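Local coordinates for protein (superoxide dismutase) (Aquifex pyrophilus, PDB 1COJ), which catalyses the dismutation of superoxide to hydrogen peroxide and dioxygen, using one iron ion bound in each subunit of a homotetramer, at the interface of chains A and B. Coordinates in Å, arbitrary orientation; residue numbers count along the deposited sequence, not the author numbering. Chains: chain A/B, Protein (superoxide dismutase).

Contact 1: the interface of chains A and B. Residues chain A 79, 83, 153, 156, 158; chain B 136, 154-155.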
# COMPACT_ATOMS: atom_id res chain seq x y z
N VAL A 79 0.18 -5.13 19.31
CA VAL A 79 0.04 -6.58 19.38
C VAL A 79 1.26 -7.36 18.89
O VAL A 79 1.76 -8.24 19.60
CB VAL A 79 -1.22 -7.05 18.61
CG1 VAL A 79 -1.25 -8.57 18.53
CG2 VAL A 79 -2.48 -6.54 19.30
N LEU A 83 3.89 -9.76 21.10
CA LEU A 83 4.12 -11.17 20.76
C LEU A 83 5.61 -11.42 20.51
O LEU A 83 6.13 -12.49 20.81
CB LEU A 83 3.31 -11.54 19.51
CG LEU A 83 1.78 -11.59 19.64
CD1 LEU A 83 1.14 -11.65 18.27
CD2 LEU A 83 1.38 -12.80 20.47
N LEU A 153 -2.89 -11.77 7.11
CA LEU A 153 -3.98 -12.67 6.77
C LEU A 153 -5.03 -12.59 7.89
O LEU A 153 -4.69 -12.65 9.08
CB LEU A 153 -3.49 -14.11 6.64
CG LEU A 153 -2.64 -14.48 5.42
CD1 LEU A 153 -2.15 -15.91 5.57
CD2 LEU A 153 -3.45 -14.34 4.14
N LEU A 156 -5.54 -15.33 11.16
CA LEU A 156 -4.30 -16.01 11.53
C LEU A 156 -3.96 -15.90 13.02
O LEU A 156 -3.97 -14.81 13.59
CB LEU A 156 -3.13 -15.47 10.69
CG LEU A 156 -1.79 -16.21 10.78
CD1 LEU A 156 -1.86 -17.47 9.95
CD2 LEU A 156 -0.66 -15.34 10.28
N PRO A 158 -1.06 -16.09 15.43
CA PRO A 158 0.41 -16.02 15.45
C PRO A 158 1.09 -16.89 16.49
O PRO A 158 0.73 -16.88 17.66
CB PRO A 158 0.68 -14.54 15.76
CG PRO A 158 -0.62 -13.85 15.49
CD PRO A 158 -1.64 -14.84 15.95
N PHE B 136 -7.39 -10.91 20.44
CA PHE B 136 -6.46 -10.34 21.41
C PHE B 136 -7.13 -9.56 22.53
O PHE B 136 -6.58 -9.47 23.63
CB PHE B 136 -5.40 -9.49 20.70
CG PHE B 136 -4.61 -10.25 19.66
CD1 PHE B 136 -3.75 -11.28 20.04
CD2 PHE B 136 -4.76 -9.95 18.31
CE1 PHE B 136 -3.05 -12.01 19.07
CE2 PHE B 136 -4.06 -10.67 17.35
CZ PHE B 136 -3.20 -11.70 17.73
N THR B 154 -4.64 -9.02 12.09
CA THR B 154 -4.21 -10.39 12.33
C THR B 154 -5.11 -10.98 13.42
O THR B 154 -5.53 -10.26 14.34
CB THR B 154 -2.74 -10.41 12.83
OG1 THR B 154 -1.86 -10.00 11.77
CG2 THR B 154 -2.34 -11.80 13.29
N GLY B 155 -5.46 -12.26 13.29
CA GLY B 155 -6.27 -12.93 14.29
C GLY B 155 -7.78 -12.73 14.30
O GLY B 155 -8.50 -13.50 14.93
O HOH W 1 -1.95 -12.13 9.96
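A:Val79 sets one methyl, CG1, over the middle of the B:Phe136 ring. A:Val79 CG1 lies 3.6 Å from the centroid of the B:Phe136 ring, a CH-pi contact. All six ring carbons are nearly equally far from CG1; the nearest is B:Phe136 CE2, 3.7 Å from A:Val79 CG1. CG1 gets there because it stands anti to the backbone N (chi1 173°), pointing off helix 63-86 of chain A. The two side chains meet at a slant, not end-on. A:Leu83, one turn further along the same helix, stays more distant, with CD1 4.3 Å from B:Phe136 CE1. At the far end of the ring, A:Pro158 CD comes within 3.9 Å of B:Phe136 CZ.

The same proline meets a second group. A:Pro158 CG, at the outer corner of the proline ring, and the methyl CG2 of B:Thr154 point at each other, 3.5 Å apart, which is tight for two carbons. That methyl also sits by the carbonyl oxygen of A:Leu156. With CG2 turned to the proline, the hydroxyl of B:Thr154 is left for a water. B:Thr154 OG1 lies 2.8 Å from water 1, and the water lies 2.9 Å from A:Leu153 O, so it bridges the two chains. B:Gly155 N is near A:Leu156 O, but its N-H points elsewhere.

The patch is small and mostly apolar. It helps hold the two subunits together through side-chain packing and a bridging water.

Contact 2: the interface of chains A and B. Residues chain A 142-143, 151-153; chain B 68, 72, 75-76, 149.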
# COMPACT_ATOMS: atom_id res chain seq x y z
N VAL A 142 3.24 -19.48 6.68
CA VAL A 142 4.19 -18.41 6.91
C VAL A 142 3.56 -17.20 6.22
O VAL A 142 3.25 -17.24 5.03
CB VAL A 142 5.56 -18.72 6.30
CG1 VAL A 142 6.47 -17.53 6.44
CG2 VAL A 142 6.17 -19.93 6.98
N ASN A 143 3.34 -16.14 6.99
CA ASN A 143 2.73 -14.91 6.49
C ASN A 143 3.72 -13.75 6.61
O ASN A 143 4.16 -13.41 7.71
CB ASN A 143 1.46 -14.63 7.32
CG ASN A 143 0.71 -13.37 6.89
OD1 ASN A 143 -0.10 -12.85 7.66
ND2 ASN A 143 0.92 -12.91 5.66
N TYR A 151 -0.61 -6.82 4.30
CA TYR A 151 -0.50 -8.23 3.91
C TYR A 151 -0.86 -9.24 5.00
O TYR A 151 -0.68 -10.46 4.83
CB TYR A 151 0.88 -8.56 3.29
CG TYR A 151 1.23 -7.72 2.07
CD1 TYR A 151 2.56 -7.43 1.76
CD2 TYR A 151 0.23 -7.18 1.25
CE1 TYR A 151 2.88 -6.63 0.66
CE2 TYR A 151 0.54 -6.38 0.15
CZ TYR A 151 1.86 -6.10 -0.14
OH TYR A 151 2.17 -5.26 -1.19
N ASN A 152 -1.40 -8.75 6.11
CA ASN A 152 -1.79 -9.61 7.22
C ASN A 152 -2.94 -10.49 6.76
O ASN A 152 -3.86 -10.01 6.10
CB ASN A 152 -2.34 -8.80 8.41
CG ASN A 152 -1.47 -7.63 8.80
OD1 ASN A 152 -1.15 -6.77 7.99
ND2 ASN A 152 -1.10 -7.57 10.07
N LEU A 153 -2.89 -11.77 7.11
CA LEU A 153 -3.98 -12.67 6.77
C LEU A 153 -5.03 -12.59 7.89
O LEU A 153 -4.69 -12.65 9.08
CB LEU A 153 -3.49 -14.11 6.64
CG LEU A 153 -2.64 -14.48 5.42
CD1 LEU A 153 -2.15 -15.91 5.57
CD2 LEU A 153 -3.45 -14.34 4.14
N LYS B 68 4.75 -14.73 -2.46
CA LYS B 68 4.18 -14.64 -1.12
C LYS B 68 3.27 -13.42 -0.98
O LYS B 68 2.27 -13.47 -0.26
CB LYS B 68 5.28 -14.62 -0.07
CG LYS B 68 6.09 -15.91 0.02
CD LYS B 68 5.23 -17.09 0.46
CE LYS B 68 4.69 -16.90 1.88
NZ LYS B 68 3.93 -18.08 2.35
N THR B 72 -1.25 -13.73 -0.43
CA THR B 72 -2.17 -13.14 0.54
C THR B 72 -3.33 -12.45 -0.18
O THR B 72 -4.48 -12.52 0.28
CB THR B 72 -1.48 -12.11 1.49
OG1 THR B 72 -0.98 -11.00 0.75
CG2 THR B 72 -0.34 -12.77 2.25
N TYR B 75 -5.53 -15.49 -1.69
CA TYR B 75 -6.14 -16.33 -0.67
C TYR B 75 -7.23 -15.57 0.07
O TYR B 75 -8.30 -16.12 0.34
CB TYR B 75 -5.09 -16.86 0.32
CG TYR B 75 -5.64 -17.88 1.28
CD1 TYR B 75 -6.24 -19.06 0.82
CD2 TYR B 75 -5.58 -17.68 2.65
CE1 TYR B 75 -6.77 -20.00 1.70
CE2 TYR B 75 -6.10 -18.61 3.55
CZ TYR B 75 -6.70 -19.77 3.07
OH TYR B 75 -7.22 -20.68 3.96
N MET B 76 -6.96 -14.30 0.39
CA MET B 76 -7.96 -13.49 1.07
C MET B 76 -9.13 -13.24 0.12
O MET B 76 -10.28 -13.18 0.55
CB MET B 76 -7.36 -12.17 1.56
CG MET B 76 -6.53 -12.31 2.83
SD MET B 76 -7.51 -12.80 4.27
CE MET B 76 -7.33 -14.60 4.26
N ASN B 149 -5.95 -7.76 0.91
CA ASN B 149 -4.81 -7.92 1.81
C ASN B 149 -4.20 -6.63 2.36
O ASN B 149 -3.00 -6.57 2.66
CB ASN B 149 -3.71 -8.74 1.11
CG ASN B 149 -3.17 -8.06 -0.17
OD1 ASN B 149 -2.20 -8.52 -0.75
ND2 ASN B 149 -3.78 -6.96 -0.57
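The A:Tyr151 ring and the side-chain amide of B:Asn149 lie side by side and point the same way. Their planes are 41° apart, so this is not a flat stack. The amide oxygen lies beside the CD2 and CE2 side of the ring, displaced from its plane: B:Asn149 OD1 is 3.4 Å from A:Tyr151 CD2, and CE2 of the ring is also near it. The backbones join beside this pair, where A:Tyr151 N donates to B:Asn149 O at 2.9 Å. This bond is bent, with 135° at the hydrogen.

B:Thr72 fixes the amide from within chain B. The hydroxyl B:Thr72 OG1 donates to B:Asn149 OD1 at 3.1 Å, in the carbonyl plane and on a lone pair. OG1 lies between the backbone N and the carbonyl carbon (chi1 63°), which leaves the methyl CG2 facing chain A. There B:Thr72 CG2 is 3.6 Å from A:Asn143 ND2, and the two side chains cross at about a right angle.

The A:Asn143 amide is held at both ends by its own chain. A:Asn143 ND2 donates to A:Tyr151 O at 3.0 Å, almost straight and in the amide plane. OD1 accepts from A:Leu153 N, with the donor tilted from the carbonyl plane. Together these bonds limit rotation of the amide and tie strand 139-145 to the loop of residues 151-153.

A:Leu153 packs its CD2 methyl against B:Met76, 3.9 Å from the terminal methyl CE, and B:Thr72 flanks it. B:Tyr75 lies slightly further off. At the other end, B:Lys68 bends at chi2 and chi3 and brings NZ to A:Val142 O, a hydrogen bond of 2.9 Å.

The site lies where helix 63-86 of chain B, with B:Asn149 beside it, faces strand 139-145 and the following loop of chain A. A helix of the alpha-hairpin domain of one subunit here meets a strand and loop of the C-terminal domain of the other.

Contact 1 and contact 2 are neighbouring parts of one interface, with the centres of their C-alpha atoms about 12 Å apart. A:Leu153 belongs to both: its backbone carbonyl faces contact 1 and its side chain faces contact 2. Helix 63-86 also serves both, from chain A in contact 1 and from chain B in contact 2. The interface is two-fold symmetric, so each patch recurs with the chains exchanged. The same helix and loop therefore contribute on both sides of the axis. Contact 1 adds mainly apolar packing, and contact 2 adds direct hydrogen bonds, within an enzyme that is a homotetramer.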